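Local structure of beta-galactosidase (Trichoderma reesei, 3OG2) at residues W290-C295 / Y339-Y344; A283-G288 / I935-E940; Y322-G327 / G345-E350. The protein probably hydrolyses terminal non-reducing beta-D-galactose residues from beta-D-galactosides, as a member of glycoside hydrolase family 35. All coordinates share one frame; numbering follows the deposited sequence. Where two conformers were deposited one is given.

Contact 1: residues W290-C295 / Y339-Y344. With MAN (alpha-D-mannopyranose), chain C.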
loop_
_atom_site.group_PDB
_atom_site.type_symbol
_atom_site.label_atom_id
_atom_site.label_comp_id
_atom_site.label_asym_id
_atom_site.label_seq_id
_atom_site.Cartn_x
_atom_site.Cartn_y
_atom_site.Cartn_z
ATOM N N TRP A 290 6.570 -12.904 -9.433
ATOM C CA TRP A 290 5.984 -14.116 -8.881
ATOM C C TRP A 290 4.506 -13.953 -8.562
ATOM O O TRP A 290 3.825 -14.941 -8.224
ATOM C CB TRP A 290 6.709 -14.586 -7.587
ATOM C CG TRP A 290 8.117 -14.931 -7.987
ATOM C CD1 TRP A 290 9.191 -14.107 -7.758
ATOM C CD2 TRP A 290 8.594 -16.075 -8.663
ATOM N NE1 TRP A 290 10.314 -14.728 -8.264
ATOM C CE2 TRP A 290 9.975 -15.925 -8.815
ATOM C CE3 TRP A 290 7.983 -17.244 -9.144
ATOM C CZ2 TRP A 290 10.791 -16.875 -9.437
ATOM C CZ3 TRP A 290 8.795 -18.200 -9.770
ATOM C CH2 TRP A 290 10.163 -17.998 -9.898
ATOM N N GLY A 291 4.001 -12.753 -8.630
ATOM C CA GLY A 291 2.620 -12.432 -8.281
ATOM C C GLY A 291 2.498 -12.100 -6.803
ATOM O O GLY A 291 3.225 -12.633 -5.960
ATOM N N PHE A 292 1.539 -11.266 -6.460
ATOM C CA PHE A 292 1.401 -10.790 -5.090
ATOM C C PHE A 292 0.813 -11.866 -4.173
ATOM O O PHE A 292 0.953 -11.733 -2.952
ATOM C CB PHE A 292 0.539 -9.497 -5.050
ATOM C CG PHE A 292 1.390 -8.323 -5.491
ATOM C CD1 PHE A 292 2.553 -7.973 -4.809
ATOM C CD2 PHE A 292 1.012 -7.554 -6.612
ATOM C CE1 PHE A 292 3.318 -6.881 -5.238
ATOM C CE2 PHE A 292 1.771 -6.466 -6.989
ATOM C CZ PHE A 292 2.918 -6.083 -6.316
ATOM N N GLU A 293 0.170 -12.922 -4.712
ATOM C CA GLU A 293 -0.230 -13.988 -3.811
ATOM C C GLU A 293 1.008 -14.643 -3.203
ATOM O O GLU A 293 1.006 -14.913 -1.983
ATOM C CB GLU A 293 -1.036 -15.066 -4.543
ATOM C CG GLU A 293 -2.496 -14.718 -4.706
ATOM C CD GLU A 293 -3.141 -14.424 -3.341
ATOM O OE1 GLU A 293 -3.238 -15.293 -2.436
ATOM O OE2 GLU A 293 -3.520 -13.253 -3.149
ATOM N N GLN A 294 2.036 -14.897 -4.002
ATOM C CA GLN A 294 3.294 -15.483 -3.496
ATOM C C GLN A 294 3.993 -14.485 -2.567
ATOM O O GLN A 294 4.530 -14.832 -1.492
ATOM C CB GLN A 294 4.152 -15.944 -4.679
ATOM C CG GLN A 294 4.753 -17.306 -4.353
ATOM C CD GLN A 294 5.425 -17.948 -5.528
ATOM O OE1 GLN A 294 4.741 -18.525 -6.363
ATOM N NE2 GLN A 294 6.757 -17.865 -5.600
ATOM N N CYS A 295 3.949 -13.173 -2.899
ATOM C CA CYS A 295 4.507 -12.238 -1.910
ATOM C C CYS A 295 3.768 -12.228 -0.574
ATOM O O CYS A 295 4.395 -12.077 0.480
ATOM C CB CYS A 295 4.530 -10.829 -2.513
ATOM S SG CYS A 295 5.597 -10.644 -3.953
ATOM N N TYR A 339 4.465 -3.415 -11.973
ATOM C CA TYR A 339 3.422 -3.484 -12.995
ATOM C C TYR A 339 2.180 -2.815 -12.455
ATOM O O TYR A 339 2.272 -1.937 -11.596
ATOM C CB TYR A 339 3.284 -4.923 -13.504
ATOM C CG TYR A 339 3.137 -5.972 -12.445
ATOM C CD1 TYR A 339 4.276 -6.641 -11.901
ATOM C CD2 TYR A 339 1.857 -6.318 -11.961
ATOM C CE1 TYR A 339 4.099 -7.613 -10.911
ATOM C CE2 TYR A 339 1.718 -7.287 -10.975
ATOM C CZ TYR A 339 2.846 -7.919 -10.460
ATOM O OH TYR A 339 2.684 -8.885 -9.499
ATOM N N THR A 340 0.985 -3.126 -12.990
ATOM C CA THR A 340 -0.177 -2.311 -12.594
ATOM C C THR A 340 -0.537 -2.511 -11.143
ATOM O O THR A 340 -0.807 -1.553 -10.412
ATOM C CB THR A 340 -1.410 -2.658 -13.451
ATOM O OG1 THR A 340 -1.039 -2.580 -14.814
ATOM C CG2 THR A 340 -2.476 -1.604 -13.171
ATOM N N SER A 341 -0.594 -3.746 -10.667
ATOM C CA SER A 341 -1.005 -3.940 -9.298
ATOM C C SER A 341 0.014 -3.391 -8.305
ATOM O O SER A 341 1.221 -3.564 -8.457
ATOM C CB SER A 341 -1.162 -5.476 -9.085
ATOM O OG SER A 341 -1.557 -5.731 -7.711
ATOM N N TYR A 342 -0.476 -2.814 -7.197
ATOM C CA TYR A 342 0.396 -2.542 -6.037
ATOM C C TYR A 342 -0.235 -3.232 -4.815
ATOM O O TYR A 342 -0.195 -2.746 -3.695
ATOM C CB TYR A 342 0.558 -1.070 -5.752
ATOM C CG TYR A 342 1.836 -0.686 -5.004
ATOM C CD1 TYR A 342 3.117 -1.084 -5.420
ATOM C CD2 TYR A 342 1.735 0.078 -3.847
ATOM C CE1 TYR A 342 4.268 -0.713 -4.707
ATOM C CE2 TYR A 342 2.894 0.485 -3.126
ATOM C CZ TYR A 342 4.131 0.055 -3.588
ATOM O OH TYR A 342 5.210 0.498 -2.866
ATOM N N ASP A 343 -0.779 -4.456 -5.023
ATOM C CA ASP A 343 -1.352 -5.169 -3.887
ATOM C C ASP A 343 -0.317 -5.350 -2.765
ATOM O O ASP A 343 -0.679 -5.266 -1.590
ATOM C CB ASP A 343 -1.845 -6.539 -4.338
ATOM C CG ASP A 343 -2.342 -7.413 -3.205
ATOM O OD1 ASP A 343 -3.575 -7.353 -2.910
ATOM O OD2 ASP A 343 -1.510 -8.125 -2.596
ATOM N N TYR A 344 0.925 -5.581 -3.167
ATOM C CA TYR A 344 2.066 -5.583 -2.196
ATOM C C TYR A 344 2.039 -6.823 -1.335
ATOM O O TYR A 344 2.906 -6.937 -0.454
ATOM C CB TYR A 344 2.126 -4.289 -1.360
ATOM C CG TYR A 344 3.523 -3.852 -0.982
ATOM C CD1 TYR A 344 4.352 -3.184 -1.903
ATOM C CD2 TYR A 344 4.003 -4.103 0.314
ATOM C CE1 TYR A 344 5.638 -2.784 -1.536
ATOM C CE2 TYR A 344 5.289 -3.708 0.684
ATOM C CZ TYR A 344 6.073 -3.058 -0.245
ATOM O OH TYR A 344 7.357 -2.687 0.144
HETATM C C1 MAN C . 15.299 -12.754 -12.197
HETATM C C2 MAN C . 15.973 -12.508 -10.844
HETATM C C3 MAN C . 15.326 -13.438 -9.802
HETATM C C4 MAN C . 13.804 -13.224 -9.760
HETATM C C5 MAN C . 13.230 -13.464 -11.157
HETATM C C6 MAN C . 11.731 -13.137 -11.191
HETATM O O2 MAN C . 15.718 -11.157 -10.506
HETATM O O3 MAN C . 15.888 -13.218 -8.517
HETATM O O4 MAN C . 13.243 -14.180 -8.863
HETATM O O5 MAN C . 13.904 -12.586 -12.090
HETATM O O6 MAN C . 11.501 -11.787 -10.821
HETATM O O HOH W 1 0.278 -10.096 -8.906
#
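The flat, apolar ring of F292 suits a place against the backbone of 339-344: over one face stand two amides, with Y344 N 3.3 Å above the ring plane and D343 N beside it, both toward the rim, while its C-H edge meets S341 O, 3.3 Å from F292 CE2. F292 and Y339 reach tip to tip, their planes obliquely set 37° apart, F292 CE2 lying 3.9 Å from Y339 CZ. In the plane of the Y339 ring a water takes the N-H of F292 and donates to Y339 OH, which is also bonded to D285. The indole of W290 meets a glycan mannose edge-on, NE1 donating in plane to O4 at 3.0 Å. Both segments lie in the TIM-barrel domain, 339-344 in the loop after strand 318-321; Y342 OH is hydrogen-bonded to E122, a galactose-binding residue. S341 OG, anti to the backbone N (chi1 179°), accepts from D343 N at 3.1 Å in an ST turn and also bonds E350 OE1. D343 slides past F292, D343 OD2 3.5 Å from F292 CB; that oxygen forms a salt bridge with R356, while OD1 accepts from E350 N. G291, the N-cap of helix 292-298, suits glycine: a CB would jam against W290 O.

Contact 2: residues A283-G288 / I935-E940. With NAG (2-acetamido-2-deoxy-beta-D-glucopyranose), chain B; NAG (2-acetamido-2-deoxy-beta-D-glucopyranose), chain D; GLC (alpha-D-glucopyranose), chain E; MAN (alpha-D-mannopyranose), chain C.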
loop_
_atom_site.group_PDB
_atom_site.type_symbol
_atom_site.label_atom_id
_atom_site.label_comp_id
_atom_site.label_asym_id
_atom_site.label_seq_id
_atom_site.Cartn_x
_atom_site.Cartn_y
_atom_site.Cartn_z
ATOM N N ALA A 283 5.806 -7.006 -0.146
ATOM C CA ALA A 283 6.932 -6.850 -1.083
ATOM C C ALA A 283 6.398 -6.276 -2.373
ATOM O O ALA A 283 5.245 -6.577 -2.714
ATOM C CB ALA A 283 7.555 -8.207 -1.339
ATOM N N PHE A 284 7.198 -5.472 -3.079
ATOM C CA PHE A 284 6.818 -5.160 -4.458
ATOM C C PHE A 284 7.169 -6.377 -5.318
ATOM O O PHE A 284 7.848 -7.330 -4.897
ATOM C CB PHE A 284 7.494 -3.886 -4.922
ATOM C CG PHE A 284 9.009 -3.813 -4.835
ATOM C CD1 PHE A 284 9.814 -4.477 -5.766
ATOM C CD2 PHE A 284 9.661 -3.090 -3.845
ATOM C CE1 PHE A 284 11.212 -4.449 -5.744
ATOM C CE2 PHE A 284 11.059 -3.045 -3.820
ATOM C CZ PHE A 284 11.828 -3.705 -4.756
ATOM N N ASP A 285 6.710 -6.356 -6.571
ATOM C CA ASP A 285 6.882 -7.490 -7.481
ATOM C C ASP A 285 7.155 -6.902 -8.870
ATOM O O ASP A 285 6.386 -6.024 -9.269
ATOM C CB ASP A 285 5.626 -8.362 -7.489
ATOM C CG ASP A 285 5.800 -9.696 -8.193
ATOM O OD1 ASP A 285 6.849 -10.379 -8.006
ATOM O OD2 ASP A 285 4.891 -10.153 -8.926
ATOM N N PRO A 286 8.179 -7.277 -9.578
ATOM C CA PRO A 286 8.488 -6.719 -10.892
ATOM C C PRO A 286 7.673 -7.370 -12.004
ATOM O O PRO A 286 7.064 -8.435 -11.832
ATOM C CB PRO A 286 9.976 -7.101 -11.129
ATOM C CG PRO A 286 10.077 -8.424 -10.372
ATOM C CD PRO A 286 9.198 -8.300 -9.135
ATOM N N PHE A 287 7.689 -6.711 -13.163
ATOM C CA PHE A 287 7.296 -7.457 -14.348
ATOM C C PHE A 287 8.101 -8.786 -14.389
ATOM O O PHE A 287 9.280 -8.786 -14.025
ATOM C CB PHE A 287 7.554 -6.636 -15.600
ATOM C CG PHE A 287 6.414 -5.735 -16.011
ATOM C CD1 PHE A 287 5.266 -6.258 -16.639
ATOM C CD2 PHE A 287 6.524 -4.359 -15.795
ATOM C CE1 PHE A 287 4.226 -5.430 -17.049
ATOM C CE2 PHE A 287 5.482 -3.529 -16.191
ATOM C CZ PHE A 287 4.356 -4.044 -16.821
ATOM N N GLY A 288 7.444 -9.839 -14.846
ATOM C CA GLY A 288 8.039 -11.188 -14.871
ATOM C C GLY A 288 8.210 -11.749 -13.455
ATOM O O GLY A 288 8.934 -12.738 -13.271
ATOM N N ILE A 935 5.364 -11.422 -20.842
ATOM C CA ILE A 935 6.231 -11.082 -19.722
ATOM C C ILE A 935 5.502 -11.313 -18.393
ATOM O O ILE A 935 6.067 -11.951 -17.471
ATOM C CB ILE A 935 6.735 -9.636 -19.790
ATOM C CG1 ILE A 935 7.491 -9.431 -21.114
ATOM C CG2 ILE A 935 7.601 -9.331 -18.550
ATOM C CD1 ILE A 935 8.096 -8.014 -21.266
ATOM N N GLY A 936 4.262 -10.858 -18.220
ATOM C CA GLY A 936 3.524 -11.167 -17.005
ATOM C C GLY A 936 4.008 -10.378 -15.808
ATOM O O GLY A 936 4.833 -9.455 -15.929
ATOM N N PRO A 937 3.561 -10.710 -14.593
ATOM C CA PRO A 937 2.725 -11.891 -14.306
ATOM C C PRO A 937 1.246 -11.591 -14.199
ATOM O O PRO A 937 0.437 -12.511 -13.955
ATOM C CB PRO A 937 3.228 -12.271 -12.895
ATOM C CG PRO A 937 3.416 -10.920 -12.261
ATOM C CD PRO A 937 3.968 -10.012 -13.338
ATOM N N GLN A 938 0.854 -10.308 -14.320
ATOM C CA GLN A 938 -0.567 -10.012 -14.001
ATOM C C GLN A 938 -1.573 -10.434 -15.066
ATOM O O GLN A 938 -1.421 -10.034 -16.226
ATOM C CB GLN A 938 -0.683 -8.500 -13.724
ATOM C CG GLN A 938 -2.083 -8.145 -13.172
ATOM C CD GLN A 938 -2.140 -6.750 -12.613
ATOM O OE1 GLN A 938 -1.215 -5.915 -12.785
ATOM N NE2 GLN A 938 -3.237 -6.455 -11.919
ATOM N N THR A 939 -2.582 -11.178 -14.646
ATOM C CA THR A 939 -3.678 -11.546 -15.546
ATOM C C THR A 939 -5.010 -11.019 -15.031
ATOM O O THR A 939 -5.966 -10.904 -15.787
ATOM C CB THR A 939 -3.811 -13.077 -15.692
ATOM O OG1 THR A 939 -3.847 -13.683 -14.372
ATOM C CG2 THR A 939 -2.636 -13.684 -16.469
ATOM N N GLU A 940 -5.099 -10.680 -13.730
ATOM C CA GLU A 940 -6.361 -10.245 -13.107
ATOM C C GLU A 940 -6.194 -8.807 -12.666
ATOM O O GLU A 940 -5.259 -8.488 -11.876
ATOM C CB GLU A 940 -6.681 -11.183 -11.950
ATOM C CG GLU A 940 -7.892 -10.684 -11.140
ATOM C CD GLU A 940 -8.504 -11.741 -10.272
ATOM O OE1 GLU A 940 -8.043 -12.898 -10.226
ATOM O OE2 GLU A 940 -9.514 -11.415 -9.602
HETATM C C1 NAG B . 1.838 -16.092 -20.211
HETATM C C2 NAG B . 2.571 -15.255 -19.148
HETATM C C3 NAG B . 4.041 -15.134 -19.572
HETATM C C4 NAG B . 4.676 -16.520 -19.756
HETATM C C5 NAG B . 3.782 -17.381 -20.682
HETATM C C6 NAG B . 4.276 -18.822 -20.767
HETATM C C7 NAG B . 1.249 -13.472 -18.125
HETATM C C8 NAG B . 0.431 -12.219 -18.406
HETATM N N2 NAG B . 1.966 -13.915 -19.143
HETATM O O3 NAG B . 4.734 -14.369 -18.601
HETATM O O4 NAG B . 5.911 -16.351 -20.432
HETATM O O5 NAG B . 2.443 -17.375 -20.234
HETATM O O6 NAG B . 3.547 -19.449 -21.843
HETATM O O7 NAG B . 1.193 -14.047 -17.052
HETATM C C1 NAG D . 7.029 -16.529 -19.805
HETATM C C2 NAG D . 8.177 -16.649 -20.817
HETATM C C3 NAG D . 9.503 -16.799 -20.068
HETATM C C4 NAG D . 9.688 -15.628 -19.095
HETATM C C5 NAG D . 8.439 -15.502 -18.201
HETATM C C6 NAG D . 8.502 -14.350 -17.188
HETATM C C7 NAG D . 7.737 -17.829 -22.863
HETATM C C8 NAG D . 7.328 -19.152 -23.453
HETATM N N2 NAG D . 8.060 -17.904 -21.563
HETATM O O3 NAG D . 10.548 -16.749 -21.034
HETATM O O4 NAG D . 10.806 -15.959 -18.303
HETATM O O5 NAG D . 7.275 -15.384 -18.997
HETATM O O6 NAG D . 8.541 -13.106 -17.886
HETATM O O7 NAG D . 7.189 -16.786 -23.264
HETATM C C1 GLC E . 13.776 -6.566 -9.273
HETATM C C2 GLC E . 14.210 -5.276 -8.629
HETATM C C3 GLC E . 15.105 -5.422 -7.419
HETATM C C4 GLC E . 14.520 -6.468 -6.473
HETATM C C5 GLC E . 14.156 -7.774 -7.166
HETATM C C6 GLC E . 13.275 -8.663 -6.283
HETATM O O2 GLC E . 14.622 -4.350 -9.586
HETATM O O3 GLC E . 15.084 -4.156 -6.750
HETATM O O4 GLC E . 15.291 -6.647 -5.330
HETATM O O5 GLC E . 13.403 -7.553 -8.362
HETATM O O6 GLC E . 13.611 -10.018 -6.564
HETATM C C1 MAN C . 15.299 -12.754 -12.197
HETATM C C2 MAN C . 15.973 -12.508 -10.844
HETATM C C3 MAN C . 15.326 -13.438 -9.802
HETATM C C4 MAN C . 13.804 -13.224 -9.760
HETATM C C5 MAN C . 13.230 -13.464 -11.157
HETATM C C6 MAN C . 11.731 -13.137 -11.191
HETATM O O2 MAN C . 15.718 -11.157 -10.506
HETATM O O3 MAN C . 15.888 -13.218 -8.517
HETATM O O4 MAN C . 13.243 -14.180 -8.863
HETATM O O5 MAN C . 13.904 -12.586 -12.090
HETATM O O6 MAN C . 11.501 -11.787 -10.821
#
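G288 and G936 join two domains, bringing the loop after strand 275-280 of the TIM barrel against a loop, 935-940, of the second all-beta domain; this loop has a cis peptide bond between G936 and P937. One hydrogen bond ties the backbones: G288 N donates to G936 O at 2.9 Å, almost straight at 176°, though the donor stands well above the carbonyl plane. Two CA-H...O contacts add to it, F287 CA to the same G936 O and G288 CA to I935 O at 3.4 Å. G936 O also lies at the edge of the F287 ring, 3.3 Å from F287 CD1. Apolar packing is slight, F287 CB resting 4.0 Å from I935 CG2. P937 and D285 slide past each other in opposite directions, P937 CG 3.7 Å from D285 OD2, an oxygen that accepts from both Y339 OH and G291 N. Positive phi favours glycine at G288 and at G936, and glycans add a second reason: a CB on G288 would crowd O6 of one N-acetylglucosamine, and one on G936 would clash with O3 of another. The first of these sugars also touches the junction, its O6 donating to I935 O at 2.8 Å.

Contact 3: residues Y322-G327 / G345-E350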
loop_
_atom_site.group_PDB
_atom_site.type_symbol
_atom_site.label_atom_id
_atom_site.label_comp_id
_atom_site.label_asym_id
_atom_site.label_seq_id
_atom_site.Cartn_x
_atom_site.Cartn_y
_atom_site.Cartn_z
ATOM N N TYR A 322 4.625 -0.719 6.001
ATOM C CA TYR A 322 4.642 -0.329 4.581
ATOM C C TYR A 322 4.517 -1.631 3.802
ATOM O O TYR A 322 5.501 -2.407 3.870
ATOM C CB TYR A 322 5.963 0.416 4.284
ATOM C CG TYR A 322 5.965 0.963 2.870
ATOM C CD1 TYR A 322 6.087 0.159 1.737
ATOM C CD2 TYR A 322 5.824 2.339 2.624
ATOM C CE1 TYR A 322 6.084 0.651 0.472
ATOM C CE2 TYR A 322 5.811 2.883 1.345
ATOM C CZ TYR A 322 5.936 2.031 0.275
ATOM O OH TYR A 322 5.881 2.532 -1.004
ATOM N N MET A 323 3.535 -1.879 2.956
ATOM C CA MET A 323 2.246 -1.184 2.870
ATOM C C MET A 323 1.238 -1.869 3.813
ATOM O O MET A 323 1.379 -3.066 4.112
ATOM C CB MET A 323 1.671 -1.324 1.462
ATOM C CG MET A 323 2.509 -0.631 0.363
ATOM S SD MET A 323 2.717 1.137 0.633
ATOM C CE MET A 323 1.054 1.740 0.332
ATOM N N THR A 324 0.207 -1.137 4.201
ATOM C CA THR A 324 -0.959 -1.758 4.836
ATOM C C THR A 324 -2.086 -1.921 3.829
ATOM O O THR A 324 -2.706 -2.976 3.804
ATOM C CB THR A 324 -1.350 -0.956 6.078
ATOM O OG1 THR A 324 -0.250 -1.069 7.030
ATOM C CG2 THR A 324 -2.573 -1.520 6.768
ATOM N N PHE A 325 -2.326 -0.926 2.996
ATOM C CA PHE A 325 -3.201 -1.060 1.837
ATOM C C PHE A 325 -2.397 -0.511 0.649
ATOM O O PHE A 325 -2.002 0.672 0.732
ATOM C CB PHE A 325 -4.526 -0.299 2.016
ATOM C CG PHE A 325 -5.255 -0.177 0.674
ATOM C CD1 PHE A 325 -5.843 -1.279 0.083
ATOM C CD2 PHE A 325 -5.312 1.078 0.049
ATOM C CE1 PHE A 325 -6.493 -1.147 -1.147
ATOM C CE2 PHE A 325 -5.965 1.187 -1.172
ATOM C CZ PHE A 325 -6.562 0.082 -1.754
ATOM N N GLY A 326 -2.158 -1.274 -0.399
ATOM C CA GLY A 326 -1.331 -0.857 -1.497
ATOM C C GLY A 326 -2.075 -0.178 -2.618
ATOM O O GLY A 326 -1.603 0.801 -3.200
ATOM N N GLY A 327 -3.269 -0.665 -3.007
ATOM C CA GLY A 327 -3.981 -0.072 -4.126
ATOM C C GLY A 327 -3.356 -0.419 -5.490
ATOM O O GLY A 327 -2.766 -1.505 -5.681
ATOM N N GLY A 345 1.086 -7.747 -1.503
ATOM C CA GLY A 345 0.940 -8.810 -0.507
ATOM C C GLY A 345 0.508 -8.254 0.863
ATOM O O GLY A 345 0.699 -8.963 1.856
ATOM N N ALA A 346 -0.073 -7.057 0.918
ATOM C CA ALA A 346 -0.359 -6.366 2.176
ATOM C C ALA A 346 -1.523 -7.012 2.928
ATOM O O ALA A 346 -2.294 -7.818 2.406
ATOM C CB ALA A 346 -0.702 -4.906 1.887
ATOM N N SER A 347 -1.627 -6.609 4.192
ATOM C CA SER A 347 -2.727 -7.120 5.053
ATOM C C SER A 347 -4.094 -6.737 4.530
ATOM O O SER A 347 -5.019 -7.515 4.775
ATOM C CB SER A 347 -2.580 -6.632 6.485
ATOM O OG SER A 347 -2.544 -5.227 6.561
ATOM N N ILE A 348 -4.228 -5.612 3.847
ATOM C CA ILE A 348 -5.473 -5.280 3.146
ATOM C C ILE A 348 -5.206 -5.422 1.649
ATOM O O ILE A 348 -4.265 -4.793 1.160
ATOM C CB ILE A 348 -5.933 -3.860 3.485
ATOM C CG1 ILE A 348 -6.039 -3.662 5.008
ATOM C CG2 ILE A 348 -7.220 -3.558 2.761
ATOM C CD1 ILE A 348 -6.360 -2.244 5.466
ATOM N N ARG A 349 -5.975 -6.279 0.976
ATOM C CA ARG A 349 -5.713 -6.540 -0.430
ATOM C C ARG A 349 -6.002 -5.296 -1.279
ATOM O O ARG A 349 -6.699 -4.347 -0.844
ATOM C CB ARG A 349 -6.652 -7.619 -0.931
ATOM C CG ARG A 349 -6.374 -9.015 -0.346
ATOM C CD ARG A 349 -7.375 -9.961 -0.998
ATOM N NE ARG A 349 -7.312 -11.330 -0.469
ATOM C CZ ARG A 349 -6.503 -12.249 -0.933
ATOM N NH1 ARG A 349 -5.645 -11.999 -1.941
ATOM N NH2 ARG A 349 -6.553 -13.473 -0.386
ATOM N N GLU A 350 -5.548 -5.353 -2.535
ATOM C CA GLU A 350 -5.794 -4.274 -3.496
ATOM C C GLU A 350 -7.258 -3.980 -3.666
ATOM O O GLU A 350 -7.626 -2.836 -3.874
ATOM C CB GLU A 350 -5.167 -4.745 -4.823
ATOM C CG GLU A 350 -5.356 -3.757 -5.958
ATOM C CD GLU A 350 -4.551 -4.163 -7.188
ATOM O OE1 GLU A 350 -4.094 -5.342 -7.245
ATOM O OE2 GLU A 350 -4.349 -3.322 -8.100
HETATM O O HOH W 2 0.315 -5.111 5.658
HETATM O O HOH W 3 -3.035 -3.814 -1.081
#
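F325 and I348 cross at about a right angle, with F325 CD1 3.8 Å from I348 CG2. CG of F325 is anti to the backbone N (chi1 166°), and the ring beyond it presents its edge to two carbonyls: R349 O is 3.2 Å from F325 CE1, and E350 O approaches the same atom, both near the ring plane, where the slightly positive C-H rim suits them. Over the centre of one face stands G327 N, 3.6 Å above the plane; a CB on G327 would crowd F325 CE2, and positive phi also favours glycine there. An alanine in place of F325 would probably leave both carbonyl oxygens without their aromatic edge and open a gap beside I348 CG2 and G327 N. The two segments lie in the long loop between strand 318-321 of the TIM barrel and helix 357-370, and the chain leaves that strand through a cis peptide bond between Y322 and M323. T324 and I348 cross obliquely, CG2 to CD1. The backbones are joined by I348 N, which donates to T324 O at 3.0 Å, nearly along the C=O axis. The CB of A346 points at the 322-327 backbone, 3.4 Å from T324 O, and a short side chain suits that close approach. Water links G326 N to I348 O; another accepts from S347 N and lies 2.8 Å from M323 O. E350 stretches out from CG, which lies 3.4 Å from G327 O, while its carboxylate binds T328 OG1 through OE2 and S341 OG through OE1.

From the N terminus, the chain first meets 283-288, the opening end of contact 2, then 290-295, where contact 1 begins at the start of helix 292-298. After strand 318-321 comes 322-327, which opens contact 3. The chain returns to close contact 1 at 339-344 and, immediately afterwards, contact 3 at 345-350, so these two loops cross. Both nest within the far longer loop that contact 2 closes at 935-940, linking barrel to all-beta domain. D285 of contact 2 bonds into contact 1, and a salt bridge from E293 to R349 joins contact 1 to contact 3. Contacts 2 and 3 do not touch, and contact 1 lies between them.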